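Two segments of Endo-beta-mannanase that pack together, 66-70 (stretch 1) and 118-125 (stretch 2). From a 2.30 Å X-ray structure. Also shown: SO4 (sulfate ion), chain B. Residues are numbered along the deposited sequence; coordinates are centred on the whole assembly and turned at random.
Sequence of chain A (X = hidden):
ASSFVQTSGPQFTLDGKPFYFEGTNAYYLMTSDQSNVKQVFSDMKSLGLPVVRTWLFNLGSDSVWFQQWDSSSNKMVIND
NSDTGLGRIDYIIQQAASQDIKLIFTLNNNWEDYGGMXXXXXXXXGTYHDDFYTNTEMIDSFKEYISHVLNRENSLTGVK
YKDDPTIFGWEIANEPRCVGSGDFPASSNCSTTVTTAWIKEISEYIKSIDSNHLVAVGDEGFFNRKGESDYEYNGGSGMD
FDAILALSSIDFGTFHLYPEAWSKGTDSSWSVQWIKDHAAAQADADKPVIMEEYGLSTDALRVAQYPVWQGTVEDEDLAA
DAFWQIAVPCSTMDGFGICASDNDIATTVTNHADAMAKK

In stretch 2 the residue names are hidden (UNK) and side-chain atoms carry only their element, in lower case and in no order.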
# COMPACT_ATOMS: atom_id res chain seq x y z
N PHE A 66 -11.26 13.55 1.43
CA PHE A 66 -10.28 13.97 2.44
C PHE A 66 -9.55 15.25 2.03
O PHE A 66 -9.18 16.04 2.89
CB PHE A 66 -9.28 12.86 2.78
CG PHE A 66 -9.92 11.58 3.27
CD1 PHE A 66 -11.14 11.59 3.93
CD2 PHE A 66 -9.28 10.35 3.08
CE1 PHE A 66 -11.71 10.41 4.38
CE2 PHE A 66 -9.85 9.17 3.52
CZ PHE A 66 -11.07 9.20 4.17
N GLN A 67 -9.31 15.41 0.73
CA GLN A 67 -8.72 16.63 0.18
C GLN A 67 -9.52 17.12 -1.02
O GLN A 67 -10.25 16.35 -1.64
CB GLN A 67 -7.29 16.41 -0.28
CG GLN A 67 -6.23 16.49 0.79
CD GLN A 67 -4.92 15.87 0.33
OE1 GLN A 67 -4.85 14.68 -0.00
NE2 GLN A 67 -3.88 16.68 0.30
N GLN A 68 -9.35 18.40 -1.34
CA GLN A 68 -10.14 19.06 -2.37
C GLN A 68 -9.58 20.46 -2.60
O GLN A 68 -9.10 21.12 -1.68
CB GLN A 68 -11.61 19.09 -1.95
CG GLN A 68 -12.44 20.28 -2.40
CD GLN A 68 -13.84 20.24 -1.82
OE1 GLN A 68 -14.56 19.25 -1.96
NE2 GLN A 68 -14.24 21.33 -1.16
N TRP A 69 -9.64 20.90 -3.86
CA TRP A 69 -9.18 22.23 -4.22
C TRP A 69 -10.26 23.24 -4.00
O TRP A 69 -11.42 23.03 -4.38
CB TRP A 69 -8.73 22.25 -5.67
CG TRP A 69 -8.10 23.57 -6.03
CD1 TRP A 69 -8.65 24.61 -6.78
CD2 TRP A 69 -6.76 24.04 -5.65
NE1 TRP A 69 -7.77 25.65 -6.89
CE2 TRP A 69 -6.62 25.38 -6.24
CE3 TRP A 69 -5.70 23.51 -4.92
CZ2 TRP A 69 -5.46 26.13 -6.09
CZ3 TRP A 69 -4.54 24.28 -4.78
CH2 TRP A 69 -4.43 25.56 -5.35
N ASP A 70 -9.89 24.35 -3.39
CA ASP A 70 -10.82 25.46 -3.19
C ASP A 70 -10.51 26.57 -4.19
O ASP A 70 -9.51 27.29 -4.06
CB ASP A 70 -10.73 25.99 -1.75
CG ASP A 70 -12.00 26.68 -1.30
OD1 ASP A 70 -12.92 26.88 -2.13
OD2 ASP A 70 -12.07 27.03 -0.10
N UNK A 118 -2.51 13.15 -9.66
CA UNK A 118 -2.96 13.98 -10.78
C UNK A 118 -3.87 15.14 -10.34
O UNK A 118 -3.92 16.19 -10.99
o UNK A 118 -1.39 12.51 -12.58
c UNK A 118 -2.63 12.34 -12.75
o UNK A 118 -3.08 11.57 -13.62
c UNK A 118 -3.64 13.11 -11.87
N UNK A 119 -4.58 14.95 -9.22
CA UNK A 119 -5.43 15.99 -8.65
C UNK A 119 -4.59 17.20 -8.21
O UNK A 119 -4.97 18.35 -8.44
c UNK A 119 -9.52 17.96 -6.27
c UNK A 119 -7.39 16.33 -7.05
c UNK A 119 -8.24 18.27 -5.87
c UNK A 119 -6.23 15.44 -7.47
c UNK A 119 -7.18 17.46 -6.26
o UNK A 119 -10.56 18.76 -5.88
c UNK A 119 -9.76 16.84 -7.05
c UNK A 119 -8.70 16.03 -7.43
N UNK A 120 -3.46 16.91 -7.57
CA UNK A 120 -2.49 17.92 -7.17
C UNK A 120 -1.98 18.68 -8.40
O UNK A 120 -1.95 19.91 -8.42
o UNK A 120 -2.00 15.09 -1.28
c UNK A 120 -1.83 15.63 -2.53
c UNK A 120 -1.32 16.92 -2.68
c UNK A 120 -1.51 16.71 -5.09
c UNK A 120 -2.01 15.41 -4.91
c UNK A 120 -2.18 14.88 -3.65
c UNK A 120 -1.16 17.44 -3.95
c UNK A 120 -1.29 17.28 -6.48
N UNK A 121 -1.59 17.92 -9.43
CA UNK A 121 -0.96 18.48 -10.63
C UNK A 121 -1.91 19.39 -11.41
O UNK A 121 -1.51 20.47 -11.85
c UNK A 121 -0.39 17.36 -11.54
c UNK A 121 0.54 16.46 -10.74
c UNK A 121 0.35 17.96 -12.72
N UNK A 122 -3.15 18.95 -11.58
CA UNK A 122 -4.18 19.71 -12.28
C UNK A 122 -4.42 21.05 -11.59
O UNK A 122 -4.30 22.11 -12.22
c UNK A 122 -8.27 18.33 -11.47
c UNK A 122 -7.96 18.82 -12.89
n UNK A 122 -9.69 18.55 -11.08
c UNK A 122 -5.48 18.90 -12.35
c UNK A 122 -6.67 19.64 -12.95
N UNK A 123 -4.73 20.98 -10.30
CA UNK A 123 -5.15 22.16 -9.53
C UNK A 123 -4.03 23.14 -9.16
O UNK A 123 -4.30 24.31 -8.88
o UNK A 123 -7.42 19.85 -8.55
c UNK A 123 -5.95 21.73 -8.30
c UNK A 123 -7.27 21.07 -8.67
n UNK A 123 -8.23 21.86 -9.13
N UNK A 124 -2.78 22.68 -9.16
CA UNK A 124 -1.63 23.59 -8.93
C UNK A 124 -1.08 24.24 -10.21
O UNK A 124 -0.30 25.19 -10.14
c UNK A 124 -1.31 22.03 -4.53
c UNK A 124 -1.00 23.22 -3.88
c UNK A 124 -0.54 24.31 -4.61
c UNK A 124 -0.38 24.20 -5.99
c UNK A 124 -1.15 21.93 -5.90
c UNK A 124 -0.69 23.00 -6.65
c UNK A 124 -0.52 22.89 -8.14
N UNK A 125 -1.51 23.74 -11.37
CA UNK A 125 -1.13 24.32 -12.65
C UNK A 125 -0.10 23.52 -13.42
O UNK A 125 0.37 23.96 -14.47
S SO4 B . -13.41 18.25 -7.99
O1 SO4 B . -12.30 19.04 -8.58
O2 SO4 B . -14.71 18.83 -8.39
O3 SO4 B . -13.33 16.85 -8.48
O4 SO4 B . -13.27 18.27 -6.51

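Position 118 carries two side-chain carbons, the second bearing two oxygens; its side chain is out of reach of stretch 1 and takes no part in the contact. Such a short carboxylate fits aspartate, Asp118.

At position 119 one carbon leads to a six-carbon ring bearing an oxygen, a phenol, and the ring oxygen lies 3.1 Å from Trp69 N, so the residue is Tyr119. Its CA-to-CB bond points toward the strand, and with chi1 at t the hydroxyl reaches the backbone: Trp69 N donates to Tyr119 OH with an N-H...O angle of 169°, nearly linear. The same Tyr119 OH donates to sulfate O4 at 2.8 Å, an ion probably left from the crystallisation liquor.

Position 120 has the same composition, one carbon and a six-carbon ring with one oxygen; the ring oxygen lies 2.9 Å from Gln67 NE2, and the residue is Tyr120. CA-to-CB points sideways, but the ring's end comes nearer, and Gln67 NE2 donates to Tyr120 OH at an angle of 145°.

Position 121 shows three carbons, one carrying the other two, turned out of reach of the strand: a beta-branched valine, Val121.

Four carbons in a row ending in nitrogen, with no contact to stretch 1, mark position 122 as Lys122. Lys122 NZ stands 3.6 Å from sulfate O1.

At position 123 two carbons end in one oxygen and one nitrogen, the pattern of an amide, and CB sits over the Trp69 five-membered ring; hence Asn123. Asn123 CB is 3.9 Å from the centroid of that Trp69 ring and 28° off the normal, a CH-pi contact. The amide is probably turned over in the model, so its terminal atoms are best not assigned roles.

Position 124 has one carbon and an all-carbon six-membered ring, one carbon of which lies 3.8 Å from Trp69 CZ3: Phe124. The ring atom is Phe124 CZ; the six-membered rings have centroids 5.0 Å apart and planes at 68°, placing the indole edge against the phenyl face.

Position 125 has no side-chain atoms and is Gly125. Its phi of 105° ends the helix in a Schellman motif, with weak bonds from Gly125 N to Val121 O and Lys122 O, both 3.3 Å; a CB here would be jammed against the preceding carbonyl oxygen.

The contact buries 346 Å² between a strand and a helix running nearly parallel, their directions 7° apart and their axes 9.5 Å at closest approach. That gap is filled by side chains. Trp69, with 112 Å² covered, is the centre of the packing, touching Tyr119, Asn123 and Phe124, while the two tyrosine hydroxyls tie the helix to the strand, one through backbone and one through the Gln67 side chain.

Stretch 2 118-125: DYYVKNFG
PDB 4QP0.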